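PDB 7A56: envelopment polyprotein from Bovine Schmallenberg virus BH80/Germany/2011, which probably drives fusion of the viral and host membranes during entry, as a class II fusion glycoprotein (Gc) captured here in its postfusion form. Local coordinates for residues E133-H145 with E164-S178. Sequence-based numbering, arbitrary orientation.
Sequences EVCTGKCPSPIPH and EWGCLAINDGCLYGS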
ATOM      1  N   GLU A 133     -32.067  14.186  40.559  1.00 36.98           N
ATOM      2  CA  GLU A 133     -33.152  15.046  40.099  1.00 36.41           C
ATOM      3  C   GLU A 133     -33.263  16.238  41.023  1.00 37.07           C
ATOM      4  O   GLU A 133     -32.880  16.158  42.187  1.00 34.87           O
ATOM      5  CB  GLU A 133     -34.515  14.321  39.995  1.00 37.97           C
ATOM      6  CG  GLU A 133     -35.151  13.874  41.241  1.00 39.46           C
ATOM      7  CD  GLU A 133     -36.514  13.218  40.959  1.00 37.99           C
ATOM      8  OE1 GLU A 133     -36.512  12.038  40.560  1.00 35.75           O
ATOM      9  OE2 GLU A 133     -37.573  13.875  41.104  1.00 34.34           O
ATOM     10  N   VAL A 134     -33.792  17.343  40.487  1.00 36.95           N
ATOM     11  CA  VAL A 134     -34.093  18.542  41.253  1.00 38.26           C
ATOM     12  C   VAL A 134     -35.537  18.979  40.974  1.00 34.25           C
ATOM     13  O   VAL A 134     -36.043  18.887  39.844  1.00 30.34           O
ATOM     14  CB  VAL A 134     -33.088  19.687  40.972  1.00 44.41           C
ATOM     15  CG1 VAL A 134     -31.649  19.199  41.150  1.00 48.53           C
ATOM     16  CG2 VAL A 134     -33.271  20.248  39.595  1.00 44.99           C
ATOM     17  N   CYS A 135     -36.191  19.437  42.040  1.00 34.46           N
ATOM     18  CA  CYS A 135     -37.617  19.754  42.034  1.00 34.65           C
ATOM     19  C   CYS A 135     -37.914  20.994  41.199  1.00 34.28           C
ATOM     20  O   CYS A 135     -38.842  20.989  40.370  1.00 29.04           O
ATOM     21  CB  CYS A 135     -38.070  19.953  43.477  1.00 35.88           C
ATOM     22  SG  CYS A 135     -39.719  20.734  43.668  1.00 37.88           S
ATOM     23  N   THR A 136     -37.074  22.025  41.336  1.00 33.78           N
ATOM     24  CA  THR A 136     -37.257  23.303  40.670  1.00 35.00           C
ATOM     25  C   THR A 136     -35.970  23.770  39.993  1.00 36.23           C
ATOM     26  O   THR A 136     -34.869  23.283  40.270  1.00 38.70           O
ATOM     27  CB  THR A 136     -37.730  24.379  41.664  1.00 41.80           C
ATOM     28  OG1 THR A 136     -38.191  25.483  40.904  1.00 48.65           O
ATOM     29  CG2 THR A 136     -36.556  24.837  42.496  1.00 39.14           C
ATOM     30  N   GLY A 137     -36.117  24.709  39.064  1.00 33.60           N
ATOM     31  CA  GLY A 137     -34.976  25.208  38.323  1.00 35.91           C
ATOM     32  C   GLY A 137     -34.746  24.423  37.056  1.00 36.12           C
ATOM     33  O   GLY A 137     -35.374  23.394  36.790  1.00 33.41           O
ATOM     34  N   LYS A 138     -33.811  24.917  36.251  1.00 37.42           N
ATOM     35  CA  LYS A 138     -33.491  24.256  35.004  1.00 36.07           C
ATOM     36  C   LYS A 138     -32.279  23.340  35.194  1.00 35.97           C
ATOM     37  O   LYS A 138     -31.621  23.342  36.240  1.00 35.44           O
ATOM     38  CB  LYS A 138     -33.244  25.292  33.901  1.00 41.65           C
ATOM     39  CG  LYS A 138     -31.965  26.032  34.085  1.00 47.36           C
ATOM     40  CD  LYS A 138     -32.090  27.508  33.755  1.00 56.08           C
ATOM     41  CE  LYS A 138     -32.440  27.747  32.317  1.00 62.48           C
ATOM     42  NZ  LYS A 138     -31.245  27.658  31.403  1.00 71.03           N
ATOM     43  N   CYS A 139     -32.050  22.503  34.192  1.00 31.98           N
ATOM     44  CA  CYS A 139     -30.933  21.555  34.241  1.00 31.08           C
ATOM     45  C   CYS A 139     -29.630  22.332  34.424  1.00 35.45           C
ATOM     46  O   CYS A 139     -29.478  23.413  33.850  1.00 34.78           O
ATOM     47  CB  CYS A 139     -30.906  20.740  32.964  1.00 34.50           C
ATOM     48  SG  CYS A 139     -32.269  19.570  32.789  1.00 32.21           S
ATOM     49  N   PRO A 140     -28.699  21.845  35.251  1.00 38.45           N
ATOM     50  CA  PRO A 140     -27.408  22.545  35.415  1.00 40.72           C
ATOM     51  C   PRO A 140     -26.587  22.515  34.122  1.00 39.47           C
ATOM     52  O   PRO A 140     -26.788  21.655  33.263  1.00 38.73           O
ATOM     53  CB  PRO A 140     -26.716  21.750  36.530  1.00 40.32           C
ATOM     54  CG  PRO A 140     -27.277  20.328  36.369  1.00 38.64           C
ATOM     55  CD  PRO A 140     -28.763  20.610  36.055  1.00 37.83           C
ATOM     56  N   SER A 141     -25.745  23.542  33.952  1.00 44.54           N
ATOM     57  CA  SER A 141     -24.795  23.672  32.801  1.00 49.45           C
ATOM     58  C   SER A 141     -23.383  23.724  33.362  1.00 49.43           C
ATOM     59  O   SER A 141     -23.071  24.621  34.137  1.00 51.24           O
ATOM     60  CB  SER A 141     -25.012  24.948  31.963  1.00 54.52           C
ATOM     61  OG  SER A 141     -26.361  25.168  31.600  1.00 60.25           O
ATOM     62  N   PRO A 142     -22.562  22.744  33.046  1.00 46.68           N
ATOM     63  CA  PRO A 142     -22.916  21.554  32.281  1.00 44.92           C
ATOM     64  C   PRO A 142     -23.617  20.553  33.188  1.00 43.02           C
ATOM     65  O   PRO A 142     -23.668  20.765  34.400  1.00 44.73           O
ATOM     66  CB  PRO A 142     -21.560  21.009  31.875  1.00 44.02           C
ATOM     67  CG  PRO A 142     -20.746  21.287  33.132  1.00 45.33           C
ATOM     68  CD  PRO A 142     -21.177  22.659  33.547  1.00 49.40           C
ATOM     69  N   ILE A 143     -24.126  19.477  32.600  1.00 40.57           N
ATOM     70  CA  ILE A 143     -24.507  18.317  33.406  1.00 39.61           C
ATOM     71  C   ILE A 143     -23.244  17.780  34.075  1.00 43.01           C
ATOM     72  O   ILE A 143     -22.271  17.438  33.366  1.00 39.62           O
ATOM     73  CB  ILE A 143     -25.150  17.233  32.508  1.00 36.11           C
ATOM     74  CG1 ILE A 143     -26.354  17.764  31.693  1.00 31.89           C
ATOM     75  CG2 ILE A 143     -25.437  15.947  33.301  1.00 35.26           C
ATOM     76  CD1 ILE A 143     -27.524  18.357  32.544  1.00 35.79           C
ATOM     77  N   PRO A 144     -23.182  17.654  35.404  1.00 46.62           N
ATOM     78  CA  PRO A 144     -21.956  17.122  36.023  1.00 48.89           C
ATOM     79  C   PRO A 144     -21.651  15.680  35.609  1.00 44.93           C
ATOM     80  O   PRO A 144     -22.537  14.823  35.507  1.00 43.46           O
ATOM     81  CB  PRO A 144     -22.242  17.232  37.525  1.00 53.04           C
ATOM     82  CG  PRO A 144     -23.661  17.302  37.640  1.00 53.35           C
ATOM     83  CD  PRO A 144     -24.187  17.993  36.413  1.00 51.10           C
ATOM     84  N   HIS A 145     -20.367  15.404  35.379  1.00 44.17           N
ATOM     85  CA  HIS A 145     -20.009  14.054  34.981  1.00 40.15           C
ATOM     86  C   HIS A 145     -18.508  13.845  35.154  1.00 43.64           C
ATOM     87  O   HIS A 145     -17.720  14.800  35.141  1.00 44.86           O
ATOM     88  CB  HIS A 145     -20.400  13.776  33.531  1.00 38.73           C
ATOM     89  CG  HIS A 145     -19.786  14.705  32.537  1.00 39.06           C
ATOM     90  ND1 HIS A 145     -20.148  16.032  32.433  1.00 39.23           N
ATOM     91  CD2 HIS A 145     -18.872  14.486  31.560  1.00 40.16           C
ATOM     92  CE1 HIS A 145     -19.445  16.598  31.466  1.00 42.34           C
ATOM     93  NE2 HIS A 145     -18.677  15.678  30.911  1.00 40.08           N
ATOM     94  N   GLU A 164     -41.232  14.323  43.074  1.00 33.98           N
ATOM     95  CA  GLU A 164     -40.625  13.763  44.275  1.00 39.82           C
ATOM     96  C   GLU A 164     -41.373  14.245  45.510  1.00 40.03           C
ATOM     97  O   GLU A 164     -42.198  15.153  45.449  1.00 40.80           O
ATOM     98  CB  GLU A 164     -39.151  14.142  44.371  1.00 44.86           C
ATOM     99  CG  GLU A 164     -38.854  15.617  44.667  1.00 49.59           C
ATOM    100  CD  GLU A 164     -37.336  15.818  44.856  1.00 54.78           C
ATOM    101  OE1 GLU A 164     -36.741  15.089  45.678  1.00 59.60           O
ATOM    102  OE2 GLU A 164     -36.730  16.650  44.161  1.00 53.63           O
ATOM    103  N   TRP A 165     -41.095  13.602  46.644  1.00 41.50           N
ATOM    104  CA  TRP A 165     -41.820  13.908  47.876  1.00 45.99           C
ATOM    105  C   TRP A 165     -41.662  15.392  48.217  1.00 46.12           C
ATOM    106  O   TRP A 165     -40.541  15.908  48.266  1.00 47.21           O
ATOM    107  CB  TRP A 165     -41.308  12.995  49.003  1.00 48.80           C
ATOM    108  CG  TRP A 165     -42.199  12.958  50.273  1.00 55.37           C
ATOM    109  CD1 TRP A 165     -43.178  12.025  50.598  1.00 55.18           C
ATOM    110  CD2 TRP A 165     -42.159  13.877  51.358  1.00 60.23           C
ATOM    111  NE1 TRP A 165     -43.730  12.325  51.819  1.00 59.83           N
ATOM    112  CE2 TRP A 165     -43.134  13.458  52.303  1.00 62.83           C
ATOM    113  CE3 TRP A 165     -41.403  15.017  51.626  1.00 63.80           C
ATOM    114  CZ2 TRP A 165     -43.363  14.144  53.483  1.00 69.00           C
ATOM    115  CZ3 TRP A 165     -41.635  15.697  52.799  1.00 68.39           C
ATOM    116  CH2 TRP A 165     -42.603  15.259  53.717  1.00 74.90           C
ATOM    117  N   GLY A 166     -42.784  16.096  48.354  1.00 45.50           N
ATOM    118  CA  GLY A 166     -42.778  17.500  48.752  1.00 45.53           C
ATOM    119  C   GLY A 166     -42.606  18.516  47.634  1.00 43.89           C
ATOM    120  O   GLY A 166     -42.576  19.731  47.910  1.00 45.12           O
ATOM    121  N   CYS A 167     -42.511  18.069  46.381  1.00 37.67           N
ATOM    122  CA  CYS A 167     -42.401  18.978  45.249  1.00 36.60           C
ATOM    123  C   CYS A 167     -43.778  19.274  44.661  1.00 36.26           C
ATOM    124  O   CYS A 167     -44.565  18.363  44.422  1.00 38.19           O
ATOM    125  CB  CYS A 167     -41.467  18.358  44.191  1.00 33.82           C
ATOM    126  SG  CYS A 167     -41.068  19.440  42.804  1.00 34.60           S
ATOM    127  N   LEU A 168     -44.060  20.545  44.393  1.00 35.18           N
ATOM    128  CA  LEU A 168     -45.309  20.912  43.731  1.00 34.39           C
ATOM    129  C   LEU A 168     -45.082  21.676  42.433  1.00 31.33           C
ATOM    130  O   LEU A 168     -46.021  22.320  41.929  1.00 30.26           O
ATOM    131  CB  LEU A 168     -46.168  21.761  44.685  1.00 39.02           C
ATOM    132  CG  LEU A 168     -46.438  21.131  46.040  1.00 43.01           C
ATOM    133  CD1 LEU A 168     -46.957  22.186  47.005  1.00 45.85           C
ATOM    134  CD2 LEU A 168     -47.498  20.079  45.835  1.00 43.14           C
ATOM    135  N   ALA A 169     -43.852  21.669  41.911  1.00 29.87           N
ATOM    136  CA  ALA A 169     -43.512  22.392  40.699  1.00 29.75           C
ATOM    137  C   ALA A 169     -44.152  21.741  39.469  1.00 30.04           C
ATOM    138  O   ALA A 169     -44.423  20.527  39.426  1.00 27.68           O
ATOM    139  CB  ALA A 169     -41.979  22.456  40.543  1.00 30.80           C
ATOM    140  N   ILE A 170     -44.455  22.575  38.485  1.00 27.42           N
ATOM    141  CA  ILE A 170     -45.162  22.157  37.276  1.00 28.79           C
ATOM    142  C   ILE A 170     -44.318  22.610  36.105  1.00 31.23           C
ATOM    143  O   ILE A 170     -43.979  23.798  36.016  1.00 34.02           O
ATOM    144  CB  ILE A 170     -46.576  22.773  37.164  1.00 29.79           C
ATOM    145  CG1 ILE A 170     -47.408  22.430  38.394  1.00 30.49           C
ATOM    146  CG2 ILE A 170     -47.226  22.308  35.842  1.00 30.54           C
ATOM    147  CD1 ILE A 170     -47.705  20.969  38.591  1.00 32.06           C
ATOM    148  N   ASN A 171     -43.992  21.683  35.214  1.00 29.59           N
ATOM    149  CA  ASN A 171     -43.218  22.006  34.023  1.00 33.04           C
ATOM    150  C   ASN A 171     -41.902  22.700  34.407  1.00 34.28           C
ATOM    151  O   ASN A 171     -41.517  23.734  33.844  1.00 35.24           O
ATOM    152  CB  ASN A 171     -44.077  22.834  33.049  1.00 35.18           C
ATOM    153  CG  ASN A 171     -44.937  21.940  32.163  1.00 36.72           C
ATOM    154  OD1 ASN A 171     -44.505  20.832  31.797  1.00 41.27           O
ATOM    155  ND2 ASN A 171     -46.148  22.356  31.860  1.00 40.66           N
ATOM    156  N   ASP A 172     -41.203  22.099  35.383  1.00 30.88           N
ATOM    157  CA  ASP A 172     -40.047  22.721  36.021  1.00 32.55           C
ATOM    158  C   ASP A 172     -39.146  21.606  36.555  1.00 31.46           C
ATOM    159  O   ASP A 172     -39.521  20.428  36.575  1.00 30.16           O
ATOM    160  CB  ASP A 172     -40.524  23.708  37.114  1.00 34.49           C
ATOM    161  CG  ASP A 172     -39.399  24.607  37.692  1.00 34.87           C
ATOM    162  OD1 ASP A 172     -38.285  24.849  37.116  1.00 30.36           O
ATOM    163  OD2 ASP A 172     -39.620  25.110  38.787  1.00 36.34           O
ATOM    164  N   GLY A 173     -37.951  21.969  36.999  1.00 32.22           N
ATOM    165  CA  GLY A 173     -37.044  20.949  37.499  1.00 31.03           C
ATOM    166  C   GLY A 173     -36.302  20.222  36.410  1.00 29.94           C
ATOM    167  O   GLY A 173     -36.420  20.500  35.209  1.00 29.81           O
ATOM    168  N   CYS A 174     -35.528  19.227  36.842  1.00 29.71           N
ATOM    169  CA  CYS A 174     -34.684  18.518  35.901  1.00 28.74           C
ATOM    170  C   CYS A 174     -34.388  17.119  36.429  1.00 27.75           C
ATOM    171  O   CYS A 174     -34.336  16.898  37.647  1.00 29.60           O
ATOM    172  CB  CYS A 174     -33.391  19.292  35.667  1.00 31.12           C
ATOM    173  SG  CYS A 174     -32.135  18.467  34.515  1.00 32.23           S
ATOM    174  N   LEU A 175     -34.147  16.196  35.497  1.00 27.64           N
ATOM    175  CA  LEU A 175     -33.639  14.871  35.832  1.00 25.28           C
ATOM    176  C   LEU A 175     -32.440  14.656  34.936  1.00 25.66           C
ATOM    177  O   LEU A 175     -32.560  14.789  33.707  1.00 26.04           O
ATOM    178  CB  LEU A 175     -34.691  13.774  35.618  1.00 25.75           C
ATOM    179  CG  LEU A 175     -34.343  12.305  35.829  1.00 30.57           C
ATOM    180  CD1 LEU A 175     -33.973  12.015  37.262  1.00 32.07           C
ATOM    181  CD2 LEU A 175     -35.494  11.424  35.414  1.00 28.20           C
ATOM    182  N   TYR A 176     -31.283  14.384  35.538  1.00 24.67           N
ATOM    183  CA  TYR A 176     -30.068  14.284  34.711  1.00 26.22           C
ATOM    184  C   TYR A 176     -29.150  13.183  35.228  1.00 26.37           C
ATOM    185  O   TYR A 176     -29.322  12.663  36.333  1.00 30.97           O
ATOM    186  CB  TYR A 176     -29.314  15.642  34.678  1.00 30.11           C
ATOM    187  CG  TYR A 176     -28.869  16.157  36.019  1.00 40.48           C
ATOM    188  CD1 TYR A 176     -29.700  16.986  36.791  1.00 46.72           C
ATOM    189  CD2 TYR A 176     -27.606  15.849  36.518  1.00 45.73           C
ATOM    190  CE1 TYR A 176     -29.277  17.463  38.030  1.00 54.99           C
ATOM    191  CE2 TYR A 176     -27.185  16.319  37.758  1.00 51.75           C
ATOM    192  CZ  TYR A 176     -28.010  17.120  38.496  1.00 56.58           C
ATOM    193  OH  TYR A 176     -27.548  17.569  39.707  1.00 67.75           O
ATOM    194  N   GLY A 177     -28.167  12.822  34.412  1.00 28.42           N
ATOM    195  CA  GLY A 177     -27.132  11.950  34.908  1.00 27.76           C
ATOM    196  C   GLY A 177     -26.043  11.743  33.871  1.00 27.40           C
ATOM    197  O   GLY A 177     -25.892  12.530  32.924  1.00 28.21           O
ATOM    198  N   SER A 178     -25.275  10.672  34.090  1.00 29.45           N
ATOM    199  CA  SER A 178     -24.166  10.316  33.193  1.00 27.00           C
ATOM    200  C   SER A 178     -24.000   8.800  33.189  1.00 27.78           C
ATOM    201  O   SER A 178     -24.483   8.095  34.091  1.00 28.49           O
ATOM    202  CB  SER A 178     -22.869  11.009  33.616  1.00 29.12           C
ATOM    203  OG  SER A 178     -22.640  10.823  34.998  1.00 31.60           O
TER
HETATM  204  O   HOH W   1     -37.767  16.247  41.625  1.00 36.00           O
HETATM  205  O   HOH W   2     -33.959  14.631  44.587  1.00 52.83           O
HETATM  206  O   HOH W   3     -35.007  18.949  44.601  1.00 38.99           O
HETATM  207  O   HOH W   4     -23.986  12.602  36.516  1.00 33.58           O
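V134 and C174 form an antiparallel hydrogen-bonded pair. V134 N donates to C174 O at 2.9 Å, and C174 N to V134 O. One disulfide, C139 SG–C174 SG, starts from C174 itself and fastens the returning loop. The other, C135 SG–C167 SG, ties the 164-171 loop to the end of strand 98-134.

The Y176 side chain packs against V134, P140, I143 and P144 from CB to CZ. Its CB lies 3.9 Å from I143 CD1. Chi1 of 60° sets CG between the backbone N and carbonyl carbon, putting the ring among the prolines. CD1 and CE1 meet P140 CD, and CD2 meets I143 CG2. CZ lies against P140 CG, which sits over one face, 4.0 Å from the ring centroid, a CH-pi contact. CE2 packs on P144 CG at 3.7 Å, and V134 CG1 lies at the ring edge.

Where strand 172-183 begins, T136 OG1 donates to D172 OD2 at 2.6 Å, on its syn side. G137 N reaches D172 OD1 weakly. A water donates to both E133 O and E164 OE1, and K292 forms a salt bridge with E133.

The contact lies about 55 Å from the chain centre, at one end of the elongated molecule, where disulfides brace an antiparallel strand pair. Strand 172-183 runs between strands 98-134 and 150-158, L175 packs on strand 281-285, and R297 of a second subunit bonds P140 O.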